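Local coordinates for putative sugar isomerase (Parabacteroides distasonis, PDB 3LMZ), which is a putative sugar isomerase that probably interconverts aldose and ketose sugars on a xylose isomerase-like TIM barrel, at residues V28-D31 with L32-L36; N170-P174 with V175-K179. All blocks are in the same frame, centred on the assembly; numbering follows the deposited sequence.

Contact 1 (V28-D31 with L32-L36)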
ATOM      1  N   VAL A  28      14.964  -3.344  12.036  1.00 13.81           N
ATOM      2  CA  VAL A  28      15.850  -3.573  13.179  1.00 12.82           C
ATOM      3  C   VAL A  28      15.635  -4.929  13.816  1.00 14.46           C
ATOM      4  O   VAL A  28      16.578  -5.512  14.352  1.00 14.37           O
ATOM      5  CB  VAL A  28      15.703  -2.451  14.234  1.00 15.49           C
ATOM      6  CG1 VAL A  28      14.276  -2.421  14.874  1.00 13.97           C
ATOM      7  CG2 VAL A  28      16.806  -2.540  15.332  1.00 15.35           C
ATOM      8  N   ASN A  29      14.399  -5.464  13.753  1.00 14.19           N
ATOM      9  CA  ASN A  29      14.084  -6.733  14.350  1.00 14.44           C
ATOM     10  C   ASN A  29      14.225  -7.959  13.415  1.00 14.54           C
ATOM     11  O   ASN A  29      13.867  -9.103  13.812  1.00 17.61           O
ATOM     12  CB  ASN A  29      12.669  -6.700  14.974  1.00 17.09           C
ATOM     13  CG  ASN A  29      12.597  -5.782  16.199  1.00 14.53           C
ATOM     14  OD1 ASN A  29      13.517  -5.785  17.007  1.00 17.60           O
ATOM     15  ND2 ASN A  29      11.566  -4.979  16.298  1.00 16.98           N
ATOM     16  N   PHE A  30      14.726  -7.730  12.184  1.00 13.43           N
ATOM     17  CA  PHE A  30      14.815  -8.721  11.137  1.00 14.62           C
ATOM     18  C   PHE A  30      16.182  -8.832  10.513  1.00 14.19           C
ATOM     19  O   PHE A  30      16.923  -7.837  10.453  1.00 15.82           O
ATOM     20  CB  PHE A  30      13.743  -8.477  10.083  1.00 14.69           C
ATOM     21  CG  PHE A  30      12.364  -8.525  10.693  1.00 14.29           C
ATOM     22  CD1 PHE A  30      11.750  -9.739  10.956  1.00 14.73           C
ATOM     23  CD2 PHE A  30      11.796  -7.395  11.201  1.00 16.99           C
ATOM     24  CE1 PHE A  30      10.517  -9.825  11.611  1.00 17.04           C
ATOM     25  CE2 PHE A  30      10.578  -7.448  11.864  1.00 15.42           C
ATOM     26  CZ  PHE A  30       9.926  -8.680  12.079  1.00 14.94           C
ATOM     27  N   ASP A  31      16.543 -10.031  10.083  1.00 13.24           N
ATOM     28  CA  ASP A  31      17.812 -10.237   9.427  1.00 15.02           C
ATOM     29  C   ASP A  31      17.857  -9.697   8.013  1.00 15.40           C
ATOM     30  O   ASP A  31      16.853  -9.269   7.419  1.00 13.91           O
ATOM     31  CB  ASP A  31      18.315 -11.680   9.527  1.00 16.31           C
ATOM     32  CG  ASP A  31      17.444 -12.660   8.861  1.00 20.73           C
ATOM     33  OD1 ASP A  31      16.690 -12.286   7.943  1.00 18.35           O
ATOM     34  OD2 ASP A  31      17.540 -13.869   9.212  1.00 23.99           O
ATOM     35  N   LEU A  32      19.057  -9.715   7.461  1.00 15.11           N
ATOM     36  CA  LEU A  32      19.225  -9.185   6.093  1.00 14.23           C
ATOM     37  C   LEU A  32      18.448  -9.983   5.049  1.00 13.53           C
ATOM     38  O   LEU A  32      17.881  -9.376   4.125  1.00 13.52           O
ATOM     39  CB  LEU A  32      20.708  -9.118   5.736  1.00 17.07           C
ATOM     40  CG  LEU A  32      21.026  -8.546   4.369  1.00 15.14           C
ATOM     41  CD1 LEU A  32      20.589  -7.140   4.246  1.00 14.41           C
ATOM     42  CD2 LEU A  32      22.551  -8.707   4.142  1.00 18.69           C
ATOM     43  N   ASP A  33      18.416 -11.304   5.190  0.50 15.20           N
ATOM     44  CA  ASP A  33      17.632 -12.142   4.257  0.50 17.69           C
ATOM     45  C   ASP A  33      16.183 -11.664   4.186  0.50 17.70           C
ATOM     46  O   ASP A  33      15.633 -11.379   3.110  0.50 15.38           O
ATOM     47  CB  ASP A  33      17.606 -13.613   4.682  0.50 19.27           C
ATOM     48  CG  ASP A  33      18.980 -14.250   4.737  0.50 27.47           C
ATOM     49  OD1 ASP A  33      19.824 -13.955   3.872  0.50 29.12           O
ATOM     50  OD2 ASP A  33      19.212 -15.066   5.662  0.50 42.51           O
ATOM     51  N   THR A  34      15.552 -11.573   5.350  1.00 15.24           N
ATOM     52  CA  THR A  34      14.147 -11.150   5.442  1.00 14.34           C
ATOM     53  C   THR A  34      13.987  -9.741   4.848  1.00 13.54           C
ATOM     54  O   THR A  34      13.031  -9.474   4.118  1.00 13.97           O
ATOM     55  CB  THR A  34      13.681 -11.146   6.916  1.00 14.27           C
ATOM     56  OG1 THR A  34      13.800 -12.482   7.408  1.00 20.66           O
ATOM     57  CG2 THR A  34      12.239 -10.613   7.084  1.00 18.69           C
ATOM     58  N   THR A  35      14.915  -8.835   5.180  1.00 12.59           N
ATOM     59  CA  THR A  35      14.876  -7.448   4.655  1.00 12.86           C
ATOM     60  C   THR A  35      14.921  -7.444   3.132  1.00 13.50           C
ATOM     61  O   THR A  35      14.094  -6.846   2.502  1.00 13.83           O
ATOM     62  CB  THR A  35      16.092  -6.692   5.244  1.00 11.91           C
ATOM     63  OG1 THR A  35      15.978  -6.636   6.670  1.00 12.83           O
ATOM     64  CG2 THR A  35      16.135  -5.234   4.604  1.00 15.11           C
ATOM     65  N   LEU A  36      15.888  -8.147   2.538  1.00 13.75           N
ATOM     66  CA  LEU A  36      16.048  -8.128   1.076  1.00 11.96           C
ATOM     67  C   LEU A  36      14.845  -8.801   0.387  1.00 13.92           C
ATOM     68  O   LEU A  36      14.397  -8.326  -0.641  1.00 15.05           O
ATOM     69  CB  LEU A  36      17.371  -8.784   0.668  1.00 12.26           C
ATOM     70  CG  LEU A  36      18.628  -8.038   1.089  1.00 13.01           C
ATOM     71  CD1 LEU A  36      19.856  -8.915   0.753  1.00 14.54           C
ATOM     72  CD2 LEU A  36      18.706  -6.671   0.465  1.00 13.37           C
TER
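D31, still extended (psi 171°), turns directly into L32, whose helical angles begin the helix, and the first-turn amides of T34 and T35 point back at it. The motif is an N-cap, placed where the loop after strand 19-22 enters helix 32-41 of the TIM barrel. The evidence lies in two oxygens of D31, each gripped twice. D31 OD1 accepts from the backbone N of T34 at 2.9 Å, close to straight at the hydrogen (170°), and this donor meets the oxygen nearly along its C-O bond. The hydroxyl OG1 of T34 donates to the same D31 OD1, also at 2.9 Å, but approaches from above the carboxylate plane. The cap depends on the first torsion of D31 (chi1 63°), which wedges CG between its own backbone N and carbonyl carbon and swings OD1 over the open helix turn. With two donors on OD1, the rotation of the carboxylate is largely fixed. The backbone O of D31 starts the helical ladder by taking T35 N at 3.0 Å, in the carbonyl plane. F30 flanks the turn: its CB lies 4.0 Å from the methyl CG2 of T34, and the ring meets that methyl at an oblique angle while its edge-to-face partner is F240. The carbonyl O of F30 is hydrogen-bonded to H53 NE2. Elsewhere on this turn, L32 and T35 both touch L47 of strand 46-49. The second grip on the D31 carbonyl comes from the hydroxyl of T35, whose OG1 donates to D31 O at 2.9 Å from above the carbonyl plane.

Contact 2 (N170-P174 with V175-K179); sequences NGCDP and VADLK
D173 and D177 face their carboxylates in different directions on the opening turn of helix 174-181, and this divergence organises the contact. D173 is the N-cap: its CG lies opposite the backbone N (chi1 179°), which carries OD1 over the first-turn amides. There D173 OD1 accepts from A176 N at 3.1 Å, with 164° at the hydrogen, the donor standing almost upright above the carboxylate plane; a second, weak bond comes from V175 N. The carboxylate also lies against the A176 methyl, with D173 CG 3.7 Å from A176 CB. P174 follows as the first helical residue, a position where a proline's lack of an amide hydrogen costs no helical bond, and P174 O accepts from L178 N at 2.9 Å. D177 leans the other way, back toward the loop, its CG beside its own backbone N. This sets D177 OD2 3.4 Å from C172 CB and D177 CG 3.3 Å from D173 O, the same oxygen that takes D177 N at 2.9 Å. A water joins the two aspartates indirectly, accepting from D173 N and donating to D177 OD1, so the amide just ahead of the helix is satisfied. Upstream, G171 (phi 80°) closes helix 164-169 in a Schellman motif. P174 packs against V164, D167 and L168 of that preceding helix, and D177 OD2 lies close to the like-charged OD2 of D167. V175 and L178 lean on M218 of helix 212-221, while K8 of the second subunit packs on D173. The whole turn thus belongs to the connection from strand 158-163 to its parallel neighbour, strand 185-193.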
ATOM      1  N   ASN A 170       8.404  18.416  15.238  1.00 14.64           N
ATOM      2  CA  ASN A 170       8.989  19.587  15.845  1.00 16.77           C
ATOM      3  C   ASN A 170       8.209  20.879  15.528  1.00 14.74           C
ATOM      4  O   ASN A 170       8.667  21.977  15.958  1.00 15.22           O
ATOM      5  CB  ASN A 170      10.467  19.780  15.472  1.00 17.42           C
ATOM      6  CG  ASN A 170      11.247  20.436  16.587  1.00 17.13           C
ATOM      7  OD1 ASN A 170      11.196  19.987  17.739  1.00 21.96           O
ATOM      8  ND2 ASN A 170      11.955  21.514  16.259  1.00 19.06           N
ATOM      9  N   GLY A 171       7.070  20.793  14.842  1.00 16.20           N
ATOM     10  CA  GLY A 171       6.327  21.983  14.437  1.00 16.72           C
ATOM     11  C   GLY A 171       6.816  22.726  13.186  1.00 16.94           C
ATOM     12  O   GLY A 171       6.431  23.890  12.940  1.00 19.78           O
ATOM     13  N   CYS A 172       7.580  22.013  12.342  1.00 14.42           N
ATOM     14  CA  CYS A 172       8.167  22.553  11.128  1.00 16.74           C
ATOM     15  C   CYS A 172       7.422  21.991   9.956  1.00 17.69           C
ATOM     16  O   CYS A 172       6.840  20.908  10.075  1.00 19.22           O
ATOM     17  CB  CYS A 172       9.645  22.224  11.033  1.00 14.50           C
ATOM     18  SG  CYS A 172      10.625  22.820  12.438  1.00 19.82           S
ATOM     19  N   ASP A 173       7.372  22.744   8.861  1.00 16.41           N
ATOM     20  CA  ASP A 173       6.794  22.327   7.576  1.00 14.78           C
ATOM     21  C   ASP A 173       7.915  21.662   6.756  1.00 13.72           C
ATOM     22  O   ASP A 173       8.859  22.326   6.323  1.00 14.32           O
ATOM     23  CB  ASP A 173       6.271  23.575   6.857  1.00 15.40           C
ATOM     24  CG  ASP A 173       5.676  23.287   5.503  1.00 19.93           C
ATOM     25  OD1 ASP A 173       5.896  22.233   4.903  1.00 16.58           O
ATOM     26  OD2 ASP A 173       4.930  24.139   5.038  1.00 19.73           O
ATOM     27  N   PRO A 174       7.851  20.330   6.585  1.00 14.79           N
ATOM     28  CA  PRO A 174       9.010  19.703   5.906  1.00 14.52           C
ATOM     29  C   PRO A 174       9.118  20.083   4.424  1.00 14.59           C
ATOM     30  O   PRO A 174      10.186  20.014   3.842  1.00 15.17           O
ATOM     31  CB  PRO A 174       8.722  18.223   6.053  1.00 15.83           C
ATOM     32  CG  PRO A 174       7.255  18.125   6.218  1.00 14.91           C
ATOM     33  CD  PRO A 174       6.817  19.350   6.957  1.00 14.87           C
ATOM     34  N   VAL A 175       7.989  20.430   3.799  1.00 13.70           N
ATOM     35  CA  VAL A 175       8.001  20.854   2.414  1.00 15.32           C
ATOM     36  C   VAL A 175       8.662  22.245   2.301  1.00 15.00           C
ATOM     37  O   VAL A 175       9.497  22.432   1.440  1.00 13.59           O
ATOM     38  CB  VAL A 175       6.546  20.835   1.827  1.00 14.70           C
ATOM     39  CG1 VAL A 175       6.554  21.328   0.387  1.00 16.90           C
ATOM     40  CG2 VAL A 175       5.914  19.397   1.966  1.00 14.83           C
ATOM     41  N   ALA A 176       8.319  23.182   3.202  1.00 15.10           N
ATOM     42  CA  ALA A 176       8.961  24.512   3.191  1.00 14.98           C
ATOM     43  C   ALA A 176      10.433  24.401   3.592  1.00 12.57           C
ATOM     44  O   ALA A 176      11.297  25.115   3.050  1.00 16.96           O
ATOM     45  CB  ALA A 176       8.215  25.530   4.073  1.00 14.71           C
ATOM     46  N   ASP A 177      10.753  23.461   4.501  1.00 13.90           N
ATOM     47  CA  ASP A 177      12.170  23.248   4.853  1.00 13.62           C
ATOM     48  C   ASP A 177      12.967  22.709   3.637  1.00 14.40           C
ATOM     49  O   ASP A 177      14.094  23.124   3.373  1.00 15.17           O
ATOM     50  CB  ASP A 177      12.302  22.345   6.078  1.00 11.75           C
ATOM     51  CG  ASP A 177      11.957  23.060   7.359  1.00 14.40           C
ATOM     52  OD1 ASP A 177      11.737  24.291   7.354  1.00 16.11           O
ATOM     53  OD2 ASP A 177      11.837  22.377   8.377  1.00 14.71           O
ATOM     54  N   LEU A 178      12.367  21.765   2.910  1.00 13.40           N
ATOM     55  CA  LEU A 178      13.000  21.267   1.673  1.00 13.47           C
ATOM     56  C   LEU A 178      13.264  22.413   0.669  1.00 15.19           C
ATOM     57  O   LEU A 178      14.370  22.498   0.094  1.00 15.81           O
ATOM     58  CB  LEU A 178      12.183  20.123   1.037  1.00 13.80           C
ATOM     59  CG  LEU A 178      12.715  19.623  -0.321  1.00 14.81           C
ATOM     60  CD1 LEU A 178      14.139  18.970  -0.222  1.00 16.70           C
ATOM     61  CD2 LEU A 178      11.677  18.629  -0.895  1.00 16.94           C
ATOM     62  N   LYS A 179      12.284  23.309   0.496  0.50 14.62           N
ATOM     63  CA  LYS A 179      12.451  24.473  -0.400  0.50 16.17           C
ATOM     64  C   LYS A 179      13.650  25.322   0.056  0.50 16.80           C
ATOM     65  O   LYS A 179      14.519  25.652  -0.744  0.50 17.53           O
ATOM     66  CB  LYS A 179      11.191  25.333  -0.471  0.50 16.26           C
ATOM     67  CG  LYS A 179      11.288  26.500  -1.461  0.50 17.88           C
ATOM     68  CD  LYS A 179      10.137  27.508  -1.292  0.50 20.09           C
ATOM     69  CE  LYS A 179       8.851  27.024  -1.926  0.50 27.43           C
ATOM     70  NZ  LYS A 179       7.696  27.942  -1.642  0.50 30.81           N
TER
HETATM   71  O   HOH W   1       9.203  25.064   8.780  1.00 35.03           O

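Overall arrangement
Contacts 1 and 2 are separate helix starts in one barrel, on opposite sides of the chain's centre, with centres 31 Å apart and nearest atoms about 22 Å apart. They share no helix or strand. Contact 1 is a surface contact, whereas contact 2 is partly buried, touches helices 164-169 and 212-221 and is approached by the second subunit. Both use an aspartate N-cap, but with different first torsions and different helpers. At 28-36, threonine hydroxyls double the backbone bonds and an aromatic ring flanks the turn. At 170-179, the cap oxygen takes two backbone amides, one weakly, beside a proline, and a water links D173 N to a second aspartate, directly after another helix has ended.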